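Local coordinates for protein benzoylformate Decarboxylase (Polynucleobacter necessarius, PDB 4K9Q) that probably decarboxylates benzoylformate to benzaldehyde and carbon dioxide, using bound thiamine diphosphate and a magnesium ion, at residues A[90-101]-A[151-162]; A[140-151]-A[172-180]. One frame throughout, in Å; residues are numbered along the deposited sequence.

Contact 1 (A[90-101]-A[151-162])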
loop_
_atom_site.group_PDB
_atom_site.type_symbol
_atom_site.label_atom_id
_atom_site.label_comp_id
_atom_site.label_asym_id
_atom_site.label_seq_id
_atom_site.Cartn_x
_atom_site.Cartn_y
_atom_site.Cartn_z
ATOM N N THR A 90 -18.353 -8.797 -8.757
ATOM C CA THR A 90 -18.570 -8.707 -10.198
ATOM C C THR A 90 -17.227 -8.662 -10.900
ATOM O O THR A 90 -16.370 -7.866 -10.542
ATOM C CB THR A 90 -19.337 -7.426 -10.548
ATOM O OG1 THR A 90 -20.516 -7.345 -9.737
ATOM C CG2 THR A 90 -19.708 -7.393 -12.037
ATOM N N PRO A 91 -17.041 -9.521 -11.910
ATOM C CA PRO A 91 -15.739 -9.644 -12.578
ATOM C C PRO A 91 -15.471 -8.551 -13.630
ATOM O O PRO A 91 -15.231 -8.877 -14.791
ATOM C CB PRO A 91 -15.823 -11.025 -13.229
ATOM C CG PRO A 91 -17.282 -11.221 -13.514
ATOM C CD PRO A 91 -18.015 -10.522 -12.388
ATOM N N LEU A 92 -15.491 -7.284 -13.221
ATOM C CA LEU A 92 -15.204 -6.186 -14.143
ATOM C C LEU A 92 -13.713 -6.084 -14.427
ATOM O O LEU A 92 -12.879 -6.298 -13.535
ATOM C CB LEU A 92 -15.685 -4.857 -13.558
ATOM C CG LEU A 92 -17.164 -4.750 -13.254
ATOM C CD1 LEU A 92 -17.459 -3.327 -12.766
ATOM C CD2 LEU A 92 -17.989 -5.099 -14.519
ATOM N N ILE A 93 -13.378 -5.763 -15.672
ATOM C CA ILE A 93 -12.001 -5.429 -16.006
ATOM C C ILE A 93 -11.903 -3.913 -16.125
ATOM O O ILE A 93 -12.327 -3.322 -17.134
ATOM C CB ILE A 93 -11.549 -6.133 -17.294
ATOM C CG1 ILE A 93 -11.623 -7.651 -17.095
ATOM C CG2 ILE A 93 -10.123 -5.704 -17.667
ATOM C CD1 ILE A 93 -11.318 -8.456 -18.349
ATOM N N ILE A 94 -11.381 -3.286 -15.074
ATOM C CA ILE A 94 -11.277 -1.831 -15.040
ATOM C C ILE A 94 -10.001 -1.397 -15.740
ATOM O O ILE A 94 -8.903 -1.775 -15.330
ATOM C CB ILE A 94 -11.248 -1.274 -13.601
ATOM C CG1 ILE A 94 -12.396 -1.831 -12.733
ATOM C CG2 ILE A 94 -11.254 0.265 -13.646
ATOM C CD1 ILE A 94 -13.788 -1.512 -13.218
ATOM N N THR A 95 -10.129 -0.612 -16.805
ATOM C CA THR A 95 -8.943 -0.096 -17.473
ATOM C C THR A 95 -8.927 1.420 -17.421
ATOM O O THR A 95 -9.960 2.062 -17.565
ATOM C CB THR A 95 -8.834 -0.570 -18.937
ATOM O OG1 THR A 95 -9.829 0.081 -19.743
ATOM C CG2 THR A 95 -9.025 -2.074 -19.014
ATOM N N ALA A 96 -7.757 1.991 -17.171
ATOM C CA ALA A 96 -7.599 3.435 -17.277
ATOM C C ALA A 96 -6.367 3.744 -18.109
ATOM O O ALA A 96 -5.319 3.128 -17.922
ATOM C CB ALA A 96 -7.468 4.067 -15.904
ATOM N N GLY A 97 -6.484 4.699 -19.025
ATOM C CA GLY A 97 -5.316 5.162 -19.747
ATOM C C GLY A 97 -4.328 5.779 -18.779
ATOM O O GLY A 97 -4.691 6.234 -17.689
ATOM N N GLN A 98 -3.070 5.779 -19.183
ATOM C CA GLN A 98 -1.972 6.340 -18.419
ATOM C C GLN A 98 -1.179 7.228 -19.376
ATOM O O GLN A 98 -1.254 7.044 -20.605
ATOM C CB GLN A 98 -1.096 5.196 -17.895
ATOM C CG GLN A 98 0.244 5.592 -17.245
ATOM C CD GLN A 98 0.065 6.420 -15.973
ATOM O OE1 GLN A 98 -0.331 7.588 -16.040
ATOM N NE2 GLN A 98 0.360 5.822 -14.812
ATOM N N GLN A 99 -0.445 8.199 -18.833
ATOM C CA GLN A 99 0.405 9.056 -19.659
ATOM C C GLN A 99 1.408 8.212 -20.442
ATOM O O GLN A 99 1.723 7.089 -20.058
ATOM C CB GLN A 99 1.116 10.121 -18.815
ATOM C CG GLN A 99 0.416 11.487 -18.834
ATOM C CD GLN A 99 0.600 12.227 -20.167
ATOM O OE1 GLN A 99 0.968 11.633 -21.189
ATOM N NE2 GLN A 99 0.340 13.531 -20.157
ATOM N N THR A 100 1.899 8.764 -21.544
ATOM C CA THR A 100 2.829 8.048 -22.397
ATOM C C THR A 100 4.137 7.693 -21.676
ATOM O O THR A 100 4.676 8.497 -20.903
ATOM C CB THR A 100 3.140 8.857 -23.670
ATOM O OG1 THR A 100 4.234 8.244 -24.350
ATOM C CG2 THR A 100 3.513 10.288 -23.313
ATOM N N ARG A 101 4.660 6.495 -21.943
ATOM C CA ARG A 101 5.950 6.098 -21.371
ATOM C C ARG A 101 7.051 7.094 -21.747
ATOM O O ARG A 101 8.090 7.150 -21.089
ATOM C CB ARG A 101 6.370 4.685 -21.819
ATOM C CG ARG A 101 5.483 3.568 -21.300
ATOM C CD ARG A 101 6.047 2.167 -21.651
ATOM N NE ARG A 101 4.970 1.183 -21.576
ATOM C CZ ARG A 101 4.757 0.368 -20.547
ATOM N NH1 ARG A 101 3.722 -0.464 -20.577
ATOM N NH2 ARG A 101 5.573 0.384 -19.492
ATOM N N GLN A 151 -15.288 -14.216 -7.532
ATOM C CA GLN A 151 -15.089 -13.272 -8.621
ATOM C C GLN A 151 -15.041 -11.818 -8.125
ATOM O O GLN A 151 -15.518 -11.493 -7.031
ATOM C CB GLN A 151 -16.153 -13.469 -9.705
ATOM C CG GLN A 151 -16.164 -14.886 -10.286
ATOM C CD GLN A 151 -17.168 -15.045 -11.414
ATOM O OE1 GLN A 151 -18.225 -14.406 -11.416
ATOM N NE2 GLN A 151 -16.845 -15.903 -12.382
ATOM N N GLY A 152 -14.442 -10.948 -8.925
ATOM C CA GLY A 152 -14.295 -9.561 -8.523
ATOM C C GLY A 152 -13.502 -8.746 -9.513
ATOM O O GLY A 152 -12.923 -9.295 -10.452
ATOM N N PRO A 153 -13.481 -7.419 -9.323
ATOM C CA PRO A 153 -12.871 -6.526 -10.310
ATOM C C PRO A 153 -11.352 -6.481 -10.228
ATOM O O PRO A 153 -10.759 -6.715 -9.169
ATOM C CB PRO A 153 -13.463 -5.152 -9.951
ATOM C CG PRO A 153 -13.722 -5.241 -8.489
ATOM C CD PRO A 153 -14.150 -6.674 -8.238
ATOM N N VAL A 154 -10.736 -6.178 -11.361
ATOM C CA VAL A 154 -9.290 -6.003 -11.462
ATOM C C VAL A 154 -9.005 -4.689 -12.196
ATOM O O VAL A 154 -9.889 -4.131 -12.859
ATOM C CB VAL A 154 -8.635 -7.171 -12.223
ATOM C CG1 VAL A 154 -8.837 -8.481 -11.478
ATOM C CG2 VAL A 154 -9.221 -7.274 -13.623
ATOM N N PHE A 155 -7.777 -4.184 -12.067
ATOM C CA PHE A 155 -7.441 -2.883 -12.643
ATOM C C PHE A 155 -6.157 -2.941 -13.460
ATOM O O PHE A 155 -5.130 -3.432 -12.976
ATOM C CB PHE A 155 -7.289 -1.825 -11.546
ATOM C CG PHE A 155 -6.770 -0.506 -12.053
ATOM C CD1 PHE A 155 -7.569 0.301 -12.854
ATOM C CD2 PHE A 155 -5.483 -0.080 -11.757
ATOM C CE1 PHE A 155 -7.102 1.522 -13.338
ATOM C CE2 PHE A 155 -5.013 1.152 -12.238
ATOM C CZ PHE A 155 -5.820 1.940 -13.039
ATOM N N LEU A 156 -6.225 -2.438 -14.697
ATOM C CA LEU A 156 -5.035 -2.266 -15.540
ATOM C C LEU A 156 -4.835 -0.793 -15.886
ATOM O O LEU A 156 -5.776 -0.121 -16.325
ATOM C CB LEU A 156 -5.182 -3.045 -16.852
ATOM C CG LEU A 156 -5.295 -4.568 -16.771
ATOM C CD1 LEU A 156 -5.518 -5.137 -18.166
ATOM C CD2 LEU A 156 -4.041 -5.148 -16.136
ATOM N N SER A 157 -3.612 -0.311 -15.696
ATOM C CA SER A 157 -3.194 1.022 -16.086
ATOM C C SER A 157 -2.386 0.881 -17.369
ATOM O O SER A 157 -1.370 0.181 -17.391
ATOM C CB SER A 157 -2.330 1.623 -14.974
ATOM O OG SER A 157 -1.785 2.866 -15.367
ATOM N N LEU A 158 -2.824 1.557 -18.429
ATOM C CA LEU A 158 -2.330 1.297 -19.779
ATOM C C LEU A 158 -1.769 2.556 -20.457
ATOM O O LEU A 158 -2.518 3.394 -20.949
ATOM C CB LEU A 158 -3.462 0.668 -20.609
ATOM C CG LEU A 158 -3.979 -0.648 -19.987
ATOM C CD1 LEU A 158 -5.339 -1.016 -20.486
ATOM C CD2 LEU A 158 -2.995 -1.785 -20.206
ATOM N N PRO A 159 -0.440 2.702 -20.469
ATOM C CA PRO A 159 0.177 3.873 -21.114
ATOM C C PRO A 159 -0.268 4.049 -22.574
ATOM O O PRO A 159 -0.292 3.085 -23.329
ATOM C CB PRO A 159 1.674 3.561 -21.031
ATOM C CG PRO A 159 1.797 2.735 -19.782
ATOM C CD PRO A 159 0.553 1.873 -19.755
ATOM N N LEU A 160 -0.582 5.279 -22.967
ATOM C CA LEU A 160 -1.287 5.525 -24.230
ATOM C C LEU A 160 -0.475 5.149 -25.461
ATOM O O LEU A 160 -1.036 4.862 -26.519
ATOM C CB LEU A 160 -1.721 6.994 -24.317
ATOM C CG LEU A 160 -0.591 8.015 -24.455
ATOM C CD1 LEU A 160 -0.355 8.313 -25.932
ATOM C CD2 LEU A 160 -0.947 9.288 -23.704
ATOM N N ASP A 161 0.840 5.168 -25.314
ATOM C CA ASP A 161 1.735 4.898 -26.437
ATOM C C ASP A 161 1.904 3.413 -26.753
ATOM O O ASP A 161 2.485 3.070 -27.784
ATOM C CB ASP A 161 3.106 5.567 -26.226
ATOM C CG ASP A 161 3.800 5.141 -24.924
ATOM O OD1 ASP A 161 3.131 4.972 -23.878
ATOM O OD2 ASP A 161 5.047 5.002 -24.948
ATOM N N ASP A 162 1.401 2.533 -25.886
ATOM C CA ASP A 162 1.600 1.099 -26.095
ATOM C C ASP A 162 0.815 0.575 -27.302
ATOM O O ASP A 162 1.272 -0.339 -27.998
ATOM C CB ASP A 162 1.169 0.292 -24.865
ATOM C CG ASP A 162 2.122 0.436 -23.679
ATOM O OD1 ASP A 162 3.169 1.108 -23.788
ATOM O OD2 ASP A 162 1.804 -0.153 -22.627
HETATM O O HOH W 1 -3.986 4.650 -15.219
#
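R101 NH1 donates to D162 OD2 at 2.8 Å, and R101 NE meets D162 OD1 at 2.9 Å. The salt bridge is side-on. Two nitrogens of one guanidinium edge take the two carboxylate oxygens, each on its syn lone pair. The R101 chain runs extended from CG to NE, chi2 -174°, and passes P159 on the way. CG of P159 lies over one guanidinium face, offset toward the rim. R101 NH1 also bonds P129 O, and NH2 reaches A130 O of a third subunit. With a leucine here, the buried D162 carboxylate would probably be left without its cationic mate. The backbone N of R101 makes a separate bond to D161 OD1 at 2.9 Å, from above the carboxylate plane.

Beyond this corner, strands 93-98 and 154-159 run as parallel neighbours in the six-stranded sheet of the N-terminal TPP-binding domain. Strand 66-69 flanks 93-98 on its other edge. Backbone bonds alternate between the two strands, as where L156 N meets I94 O at 2.8 Å. Q98 N differs, reaching L158 O from above the carbonyl plane.

On the face with I94, A96 and Q98, the F155 ring leans forward along the sheet, over to strand 93-98, CG anti to the backbone N, chi1 173°. At its edge, F155 CE1 lies 3.6 Å from A96 CB. F155 CD1 lies 3.8 Å from I94 CG2. Further along, E128 OE1 bonds both S157 OG and Q98 NE2. T95 CB packs 3.8 Å from L158 CD1. The T95 hydroxyl turns to V67 O and N68.

Contact 2 (A[140-151]-A[172-180]); sequences MRAYATAMQQPQ and VARTVSTRQ
V172 O touches M140 CG at 3.3 Å, where the linker after strand 166-167 runs along the C-terminal half of helix 135-147. The linker leads from the N-terminal TPP-binding domain to the Rossmann-like central domain and runs in the same direction as the helix. R174 N gives M140 SD a weak hydrogen bond. The M140 chain is bent at chi2, 63°, and its CG lies over one face of the R174 guanidinium, whose polar end bonds S303 of a fourth subunit. V176 points toward the helix: CG1 meets A144 CB at 3.6 Å, while CB packs 3.7 Å from Q148 OE1. That oxygen is hydrogen-bonded to T302 of the fourth subunit, and a water joins it to S177 N. T178 sits at the helix end. Its CB is 3.4 Å from M147 O, an oxygen that Q151 NE2 already grips at 2.8 Å. The T178 and M147 side chains lie side by side, pointing the same way, with CG2 near CE. The R179 guanidinium leaves the contact for D183 and D185 of the fourth subunit. Q149 reaches past R179 CA, its chain extended and its NE2 held by D314. Q180 N donates to Q149 OE1 at 3.0 Å, nearly straight at 167° but from above the carbonyl plane.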
loop_
_atom_site.group_PDB
_atom_site.type_symbol
_atom_site.label_atom_id
_atom_site.label_comp_id
_atom_site.label_asym_id
_atom_site.label_seq_id
_atom_site.Cartn_x
_atom_site.Cartn_y
_atom_site.Cartn_z
ATOM N N MET A 140 -5.286 -11.021 -20.469
ATOM C CA MET A 140 -5.616 -12.407 -20.147
ATOM C C MET A 140 -5.520 -12.673 -18.637
ATOM O O MET A 140 -6.397 -13.312 -18.060
ATOM C CB MET A 140 -4.724 -13.389 -20.909
ATOM C CG MET A 140 -5.137 -14.841 -20.701
ATOM S SD MET A 140 -6.789 -15.193 -21.324
ATOM C CE MET A 140 -7.591 -15.820 -19.844
ATOM N N ARG A 141 -4.449 -12.202 -18.005
ATOM C CA ARG A 141 -4.305 -12.377 -16.558
ATOM C C ARG A 141 -5.415 -11.629 -15.824
ATOM O O ARG A 141 -5.918 -12.096 -14.807
ATOM C CB ARG A 141 -2.927 -11.907 -16.084
ATOM C CG ARG A 141 -2.696 -12.057 -14.577
ATOM C CD ARG A 141 -1.219 -11.899 -14.213
ATOM N NE ARG A 141 -1.070 -11.865 -12.762
ATOM C CZ ARG A 141 0.026 -11.488 -12.111
ATOM N NH1 ARG A 141 1.124 -11.124 -12.768
ATOM N NH2 ARG A 141 0.024 -11.493 -10.784
ATOM N N ALA A 142 -5.794 -10.462 -16.341
ATOM C CA ALA A 142 -6.904 -9.699 -15.756
ATOM C C ALA A 142 -8.204 -10.517 -15.793
ATOM O O ALA A 142 -8.893 -10.657 -14.776
ATOM C CB ALA A 142 -7.081 -8.353 -16.482
ATOM N N TYR A 143 -8.522 -11.071 -16.960
ATOM C CA TYR A 143 -9.708 -11.902 -17.119
ATOM C C TYR A 143 -9.667 -13.109 -16.178
ATOM O O TYR A 143 -10.646 -13.402 -15.490
ATOM C CB TYR A 143 -9.823 -12.381 -18.577
ATOM C CG TYR A 143 -11.013 -13.280 -18.855
ATOM C CD1 TYR A 143 -11.006 -14.620 -18.484
ATOM C CD2 TYR A 143 -12.134 -12.795 -19.522
ATOM C CE1 TYR A 143 -12.085 -15.441 -18.741
ATOM C CE2 TYR A 143 -13.220 -13.609 -19.781
ATOM C CZ TYR A 143 -13.191 -14.936 -19.385
ATOM O OH TYR A 143 -14.276 -15.746 -19.655
ATOM N N ALA A 144 -8.529 -13.803 -16.164
ATOM C CA ALA A 144 -8.358 -14.997 -15.336
ATOM C C ALA A 144 -8.542 -14.677 -13.864
ATOM O O ALA A 144 -9.227 -15.398 -13.140
ATOM C CB ALA A 144 -6.994 -15.611 -15.567
ATOM N N THR A 145 -7.932 -13.584 -13.420
ATOM C CA THR A 145 -8.018 -13.200 -12.013
ATOM C C THR A 145 -9.452 -12.854 -11.627
ATOM O O THR A 145 -9.950 -13.259 -10.570
ATOM C CB THR A 145 -7.101 -12.017 -11.709
ATOM O OG1 THR A 145 -5.746 -12.365 -12.041
ATOM C CG2 THR A 145 -7.199 -11.631 -10.235
ATOM N N ALA A 146 -10.124 -12.106 -12.492
ATOM C CA ALA A 146 -11.484 -11.657 -12.215
ATOM C C ALA A 146 -12.486 -12.810 -12.180
ATOM O O ALA A 146 -13.416 -12.802 -11.372
ATOM C CB ALA A 146 -11.921 -10.615 -13.252
ATOM N N MET A 147 -12.297 -13.795 -13.059
ATOM C CA MET A 147 -13.300 -14.832 -13.274
ATOM C C MET A 147 -13.206 -16.049 -12.345
ATOM O O MET A 147 -14.164 -16.823 -12.230
ATOM C CB MET A 147 -13.288 -15.269 -14.737
ATOM C CG MET A 147 -13.923 -14.203 -15.648
ATOM S SD MET A 147 -15.690 -14.019 -15.371
ATOM C CE MET A 147 -16.321 -15.399 -16.325
ATOM N N GLN A 148 -12.058 -16.224 -11.695
ATOM C CA GLN A 148 -11.921 -17.273 -10.691
ATOM C C GLN A 148 -12.602 -16.882 -9.388
ATOM O O GLN A 148 -12.610 -15.715 -8.992
ATOM C CB GLN A 148 -10.444 -17.610 -10.466
ATOM C CG GLN A 148 -9.801 -18.129 -11.733
ATOM C CD GLN A 148 -8.335 -18.463 -11.576
ATOM O OE1 GLN A 148 -7.863 -19.461 -12.123
ATOM N NE2 GLN A 148 -7.600 -17.635 -10.834
ATOM N N GLN A 149 -13.202 -17.867 -8.740
ATOM C CA GLN A 149 -13.967 -17.628 -7.521
ATOM C C GLN A 149 -13.018 -17.271 -6.377
ATOM O O GLN A 149 -11.928 -17.837 -6.280
ATOM C CB GLN A 149 -14.737 -18.903 -7.192
ATOM C CG GLN A 149 -15.996 -18.704 -6.408
ATOM C CD GLN A 149 -16.924 -19.887 -6.541
ATOM O OE1 GLN A 149 -16.603 -20.988 -6.096
ATOM N NE2 GLN A 149 -18.081 -19.670 -7.169
ATOM N N PRO A 150 -13.405 -16.314 -5.511
ATOM C CA PRO A 150 -14.593 -15.459 -5.560
ATOM C C PRO A 150 -14.357 -14.371 -6.599
ATOM O O PRO A 150 -13.325 -13.691 -6.563
ATOM C CB PRO A 150 -14.637 -14.850 -4.154
ATOM C CG PRO A 150 -13.213 -14.782 -3.732
ATOM C CD PRO A 150 -12.544 -15.999 -4.349
ATOM N N GLN A 151 -15.288 -14.216 -7.532
ATOM C CA GLN A 151 -15.089 -13.272 -8.621
ATOM C C GLN A 151 -15.041 -11.818 -8.125
ATOM O O GLN A 151 -15.518 -11.493 -7.031
ATOM C CB GLN A 151 -16.153 -13.469 -9.705
ATOM C CG GLN A 151 -16.164 -14.886 -10.286
ATOM C CD GLN A 151 -17.168 -15.045 -11.414
ATOM O OE1 GLN A 151 -18.225 -14.406 -11.416
ATOM N NE2 GLN A 151 -16.845 -15.903 -12.382
ATOM N N VAL A 172 -1.885 -15.667 -26.401
ATOM C CA VAL A 172 -1.948 -15.584 -24.946
ATOM C C VAL A 172 -3.249 -16.122 -24.371
ATOM O O VAL A 172 -3.367 -16.262 -23.157
ATOM C CB VAL A 172 -1.707 -14.146 -24.405
ATOM C CG1 VAL A 172 -0.381 -13.593 -24.912
ATOM C CG2 VAL A 172 -2.866 -13.233 -24.760
ATOM N N ALA A 173 -4.218 -16.435 -25.225
ATOM C CA ALA A 173 -5.516 -16.889 -24.731
ATOM C C ALA A 173 -5.440 -18.182 -23.917
ATOM O O ALA A 173 -4.780 -19.145 -24.318
ATOM C CB ALA A 173 -6.513 -17.041 -25.874
ATOM N N ARG A 174 -6.147 -18.186 -22.789
ATOM C CA ARG A 174 -6.212 -19.321 -21.871
ATOM C C ARG A 174 -7.645 -19.439 -21.371
ATOM O O ARG A 174 -8.465 -18.548 -21.623
ATOM C CB ARG A 174 -5.277 -19.096 -20.681
ATOM C CG ARG A 174 -3.792 -19.099 -21.043
ATOM C CD ARG A 174 -2.919 -18.956 -19.793
ATOM N NE ARG A 174 -2.842 -17.593 -19.255
ATOM C CZ ARG A 174 -3.308 -17.226 -18.064
ATOM N NH1 ARG A 174 -3.138 -15.974 -17.643
ATOM N NH2 ARG A 174 -3.941 -18.100 -17.288
ATOM N N THR A 175 -7.957 -20.532 -20.676
ATOM C CA THR A 175 -9.225 -20.633 -19.961
ATOM C C THR A 175 -8.995 -20.984 -18.491
ATOM O O THR A 175 -7.947 -21.527 -18.125
ATOM C CB THR A 175 -10.196 -21.662 -20.590
ATOM O OG1 THR A 175 -9.701 -22.987 -20.372
ATOM C CG2 THR A 175 -10.362 -21.421 -22.085
ATOM N N VAL A 176 -9.979 -20.666 -17.657
ATOM C CA VAL A 176 -9.882 -20.904 -16.219
ATOM C C VAL A 176 -11.192 -21.474 -15.702
ATOM O O VAL A 176 -12.219 -21.434 -16.384
ATOM C CB VAL A 176 -9.576 -19.599 -15.440
ATOM C CG1 VAL A 176 -8.238 -19.019 -15.865
ATOM C CG2 VAL A 176 -10.705 -18.565 -15.627
ATOM N N SER A 177 -11.155 -22.010 -14.487
ATOM C CA SER A 177 -12.371 -22.421 -13.810
ATOM C C SER A 177 -12.969 -21.194 -13.149
ATOM O O SER A 177 -12.247 -20.259 -12.783
ATOM C CB SER A 177 -12.073 -23.488 -12.750
ATOM O OG SER A 177 -11.190 -23.003 -11.751
ATOM N N THR A 178 -14.286 -21.202 -12.980
ATOM C CA THR A 178 -14.981 -20.084 -12.362
ATOM C C THR A 178 -15.707 -20.511 -11.090
ATOM O O THR A 178 -16.456 -19.725 -10.492
ATOM C CB THR A 178 -16.007 -19.499 -13.321
ATOM O OG1 THR A 178 -16.998 -20.494 -13.617
ATOM C CG2 THR A 178 -15.318 -19.054 -14.608
ATOM N N ARG A 179 -15.472 -21.757 -10.685
ATOM C CA ARG A 179 -16.110 -22.333 -9.509
ATOM C C ARG A 179 -15.138 -23.261 -8.816
ATOM O O ARG A 179 -14.317 -23.918 -9.473
ATOM C CB ARG A 179 -17.326 -23.191 -9.889
ATOM C CG ARG A 179 -18.435 -22.481 -10.621
ATOM C CD ARG A 179 -19.707 -23.313 -10.588
ATOM N NE ARG A 179 -19.566 -24.615 -11.248
ATOM C CZ ARG A 179 -20.577 -25.468 -11.406
ATOM N NH1 ARG A 179 -20.390 -26.637 -12.013
ATOM N NH2 ARG A 179 -21.787 -25.141 -10.964
ATOM N N GLN A 180 -15.256 -23.332 -7.492
ATOM C CA GLN A 180 -14.592 -24.367 -6.716
ATOM C C GLN A 180 -15.597 -25.021 -5.794
ATOM O O GLN A 180 -16.503 -24.353 -5.265
ATOM C CB GLN A 180 -13.455 -23.792 -5.892
ATOM C CG GLN A 180 -12.251 -23.426 -6.709
ATOM C CD GLN A 180 -11.026 -23.343 -5.858
ATOM O OE1 GLN A 180 -10.585 -22.256 -5.498
ATOM N NE2 GLN A 180 -10.471 -24.502 -5.504
HETATM O O HOH W 2 -8.449 -21.907 -13.213
HETATM O O HOH W 3 -10.957 -20.201 -7.367
HETATM O O HOH W 4 -12.245 -20.842 -9.848
HETATM O O HOH W 5 -18.035 -17.647 -9.446
#

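The two contacts share Q151, and their centres lie 16 Å apart. Helix 135-147 of contact 2 is followed, after the loop 148-153, by strand 154-159 of contact 1 and packs back on the sheet. G152 N probably bonds A146 O at 3.2 Å, just past the turn. Nearby, P91 CB meets M147 SD at 3.7 Å, and V154 CG2 lies 3.6 Å from A142 O. The helix is thus sandwiched between the strands of contact 1 and the linker 172-180. Neither contact belongs to the annotated cofactor or magnesium sites. Contact 1 comes nearer, with the A96 side chain about 10 Å from a bound thiamine diphosphate. Both contacts meet neighbouring subunits, contact 2 chiefly the fourth.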